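Local coordinates for protein Ta0487 (Thermoplasma acidophilum, PDB 3KBQ) that is of unknown function but belongs to the CinA family, this chain being its probable molybdopterin-binding domain, at residues Arg41-Met46 and Arg57-Val62. Numbering follows the deposited sequence.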
ATOM      1  N   ARG B  41       0.558  -3.246  -8.038  1.00 23.83           N
ATOM      2  CA  ARG B  41      -0.116  -2.545  -6.934  1.00 23.52           C
ATOM      3  C   ARG B  41       0.536  -2.957  -5.646  1.00 23.95           C
ATOM      4  O   ARG B  41       1.012  -4.116  -5.531  1.00 24.13           O
ATOM      5  CB  ARG B  41      -1.608  -2.907  -6.853  1.00 23.63           C
ATOM      6  CG  ARG B  41      -2.432  -2.382  -8.028  1.00 25.50           C
ATOM      7  CD  ARG B  41      -3.882  -2.695  -7.798  1.00 25.36           C
ATOM      8  NE  ARG B  41      -4.645  -2.313  -8.963  1.00 24.64           N
ATOM      9  CZ  ARG B  41      -5.939  -2.585  -9.119  1.00 27.21           C
ATOM     10  NH1 ARG B  41      -6.605  -3.208  -8.141  1.00 22.00           N
ATOM     11  NH2 ARG B  41      -6.564  -2.209 -10.234  1.00 25.64           N
ATOM     12  N   GLY B  42       0.515  -2.040  -4.667  1.00 22.71           N
ATOM     13  CA  GLY B  42       0.994  -2.298  -3.289  1.00 21.30           C
ATOM     14  C   GLY B  42      -0.203  -2.063  -2.373  1.00 21.96           C
ATOM     15  O   GLY B  42      -1.050  -1.170  -2.633  1.00 21.37           O
ATOM     16  N   PHE B  43      -0.349  -2.899  -1.355  1.00 21.09           N
ATOM     17  CA  PHE B  43      -1.467  -2.780  -0.417  1.00 22.61           C
ATOM     18  C   PHE B  43      -0.875  -2.746   0.979  1.00 22.53           C
ATOM     19  O   PHE B  43       0.066  -3.498   1.284  1.00 23.41           O
ATOM     20  CB  PHE B  43      -2.372  -4.015  -0.503  1.00 22.44           C
ATOM     21  CG  PHE B  43      -2.907  -4.277  -1.863  1.00 24.16           C
ATOM     22  CD1 PHE B  43      -4.139  -3.792  -2.220  1.00 25.96           C
ATOM     23  CD2 PHE B  43      -2.151  -5.038  -2.794  1.00 23.05           C
ATOM     24  CE1 PHE B  43      -4.657  -4.048  -3.524  1.00 28.66           C
ATOM     25  CE2 PHE B  43      -2.624  -5.302  -4.043  1.00 25.14           C
ATOM     26  CZ  PHE B  43      -3.903  -4.801  -4.433  1.00 27.41           C
ATOM     27  N   VAL B  44      -1.398  -1.874   1.814  1.00 22.00           N
ATOM     28  CA  VAL B  44      -1.046  -1.892   3.227  1.00 22.15           C
ATOM     29  C   VAL B  44      -2.348  -2.025   3.980  1.00 22.07           C
ATOM     30  O   VAL B  44      -3.286  -1.239   3.810  1.00 21.99           O
ATOM     31  CB  VAL B  44      -0.278  -0.638   3.679  1.00 21.87           C
ATOM     32  CG1 VAL B  44       0.231  -0.839   5.118  1.00 21.07           C
ATOM     33  CG2 VAL B  44       0.909  -0.354   2.710  1.00 22.41           C
ATOM     34  N   VAL B  45      -2.396  -3.031   4.837  1.00 22.85           N
ATOM     35  CA  VAL B  45      -3.594  -3.288   5.576  1.00 22.48           C
ATOM     36  C   VAL B  45      -3.307  -3.540   7.062  1.00 22.84           C
ATOM     37  O   VAL B  45      -2.200  -3.883   7.445  1.00 23.76           O
ATOM     38  CB  VAL B  45      -4.388  -4.475   5.002  1.00 22.25           C
ATOM     39  CG1 VAL B  45      -4.925  -4.125   3.562  1.00 20.86           C
ATOM     40  CG2 VAL B  45      -3.563  -5.812   5.074  1.00 21.83           C
ATOM     41  N   MET B  46      -4.351  -3.383   7.862  1.00 22.62           N
ATOM     42  CA  MET B  46      -4.312  -3.617   9.314  1.00 24.10           C
ATOM     43  C   MET B  46      -4.252  -5.096   9.623  1.00 24.75           C
ATOM     44  O   MET B  46      -4.611  -5.954   8.772  1.00 23.85           O
ATOM     45  CB  MET B  46      -5.619  -3.063   9.962  1.00 22.37           C
ATOM     46  CG  MET B  46      -5.700  -1.489   9.957  1.00 23.89           C
ATOM     47  SD  MET B  46      -7.225  -0.770  10.740  1.00 23.05           S
ATOM     48  CE  MET B  46      -8.397  -1.583   9.806  1.00 24.58           C
ATOM     49  N   ARG B  57      -7.211 -10.996  -2.200  1.00 22.73           N
ATOM     50  CA  ARG B  57      -8.127 -11.172  -3.327  1.00 23.67           C
ATOM     51  C   ARG B  57      -7.921 -10.164  -4.474  1.00 23.75           C
ATOM     52  O   ARG B  57      -7.825 -10.532  -5.649  1.00 22.87           O
ATOM     53  CB  ARG B  57      -9.588 -11.102  -2.848  1.00 24.71           C
ATOM     54  CG  ARG B  57     -10.006 -12.262  -1.914  1.00 29.21           C
ATOM     55  CD  ARG B  57      -9.536 -13.600  -2.481  1.00 33.82           C
ATOM     56  NE  ARG B  57     -10.109 -13.875  -3.802  1.00 32.42           N
ATOM     57  CZ  ARG B  57     -11.113 -14.715  -3.995  1.00 34.92           C
ATOM     58  NH1 ARG B  57     -11.649 -15.318  -2.940  1.00 31.65           N
ATOM     59  NH2 ARG B  57     -11.583 -14.958  -5.235  1.00 34.28           N
ATOM     60  N   VAL B  58      -7.878  -8.894  -4.128  1.00 22.99           N
ATOM     61  CA  VAL B  58      -7.512  -7.896  -5.129  1.00 24.37           C
ATOM     62  C   VAL B  58      -6.125  -8.146  -5.765  1.00 23.65           C
ATOM     63  O   VAL B  58      -6.020  -8.108  -7.001  1.00 23.12           O
ATOM     64  CB  VAL B  58      -7.650  -6.476  -4.605  1.00 24.65           C
ATOM     65  CG1 VAL B  58      -7.424  -5.502  -5.716  1.00 26.52           C
ATOM     66  CG2 VAL B  58      -9.120  -6.306  -4.124  1.00 26.85           C
ATOM     67  N   ALA B  59      -5.109  -8.414  -4.941  1.00 21.08           N
ATOM     68  CA  ALA B  59      -3.796  -8.676  -5.480  1.00 21.26           C
ATOM     69  C   ALA B  59      -3.858  -9.805  -6.508  1.00 21.09           C
ATOM     70  O   ALA B  59      -3.253  -9.710  -7.609  1.00 20.93           O
ATOM     71  CB  ALA B  59      -2.749  -8.969  -4.318  1.00 19.66           C
ATOM     72  N   LEU B  60      -4.637 -10.835  -6.196  1.00 20.98           N
ATOM     73  CA  LEU B  60      -4.700 -12.025  -7.057  1.00 22.70           C
ATOM     74  C   LEU B  60      -5.473 -11.726  -8.339  1.00 23.41           C
ATOM     75  O   LEU B  60      -5.174 -12.292  -9.417  1.00 24.19           O
ATOM     76  CB  LEU B  60      -5.329 -13.195  -6.301  1.00 22.12           C
ATOM     77  CG  LEU B  60      -4.454 -13.962  -5.307  1.00 24.12           C
ATOM     78  CD1 LEU B  60      -5.340 -14.900  -4.377  1.00 25.50           C
ATOM     79  CD2 LEU B  60      -3.375 -14.830  -6.037  1.00 24.65           C
ATOM     80  N   GLU B  61      -6.426 -10.800  -8.250  1.00 23.33           N
ATOM     81  CA  GLU B  61      -7.187 -10.389  -9.427  1.00 25.89           C
ATOM     82  C   GLU B  61      -6.253  -9.698 -10.455  1.00 25.02           C
ATOM     83  O   GLU B  61      -6.452  -9.809 -11.633  1.00 25.75           O
ATOM     84  CB  GLU B  61      -8.261  -9.418  -8.966  1.00 25.82           C
ATOM     85  CG  GLU B  61      -9.035  -8.746 -10.031  1.00 33.29           C
ATOM     86  CD  GLU B  61     -10.119  -7.806  -9.419  1.00 41.51           C
ATOM     87  OE1 GLU B  61     -10.401  -7.855  -8.183  1.00 40.12           O
ATOM     88  OE2 GLU B  61     -10.675  -6.998 -10.198  1.00 45.84           O
ATOM     89  N   VAL B  62      -5.237  -8.978 -10.013  1.00 24.63           N
ATOM     90  CA  VAL B  62      -4.429  -8.176 -10.961  1.00 25.35           C
ATOM     91  C   VAL B  62      -3.000  -8.713 -11.214  1.00 25.53           C
ATOM     92  O   VAL B  62      -2.241  -8.161 -12.041  1.00 26.23           O
ATOM     93  CB  VAL B  62      -4.361  -6.697 -10.469  1.00 26.60           C
ATOM     94  CG1 VAL B  62      -5.766  -6.136 -10.317  1.00 25.26           C
ATOM     95  CG2 VAL B  62      -3.537  -6.558  -9.083  1.00 25.15           C
TER
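Strand 38-45 and helix 49-62 form the strand-to-helix half of a beta-alpha-beta unit in the alpha/beta fold of this probable molybdopterin-binding domain. The helix leads on to strand 65-69, which lies parallel to strand 38-45 with strand 5-11 between them. Across 41-45 and 57-62 the two axes run antiparallel, at 175°, and come within 9.6 Å.

Apolar packing is carried by Phe43. Its CG lies anti to the carbonyl carbon (chi1 -57°), and the ring reaches the helix with its outer end. Phe43 CE2 meets the methyl CB of Ala59 at 3.7 Å. Phe43 CZ lies 3.8 Å from CG1 of Val58, and both methyl contacts are oblique to the ring. The Val58 CG1 branch is anti to its backbone N (chi1 -173°), which places this one methyl against both Phe43 CZ and Arg41 NH1. Ile9 and Ala55 of the same chain and Trp54 of the second subunit also pack against Phe43.

The second kind of contact is between the Arg41 guanidinium and valine methyls. The Arg41 chain is extended from CG to NE and crosses both valines at about a right angle. Its charge is met across the dimer interface: NE forms a salt bridge with Glu51 of the second subunit, and Trp54 of that subunit makes a cation-pi contact. Strand 38-45 also pairs there with an antiparallel strand of the second subunit, which continues the sheet. Glu61 lies on the same helix, but its OE2 is 5.9 Å from Arg41 NH1, so any influence on the charge is probably only long-range.

No hydrogen bond joins the two segments. Carbon meets the guanidinium over one face and at its edge: Val62 CG1 sits over the centre of the face, 3.7 Å above the plane, while Val58 CG1 lies at the edge, 3.4 Å from Arg41 NH1.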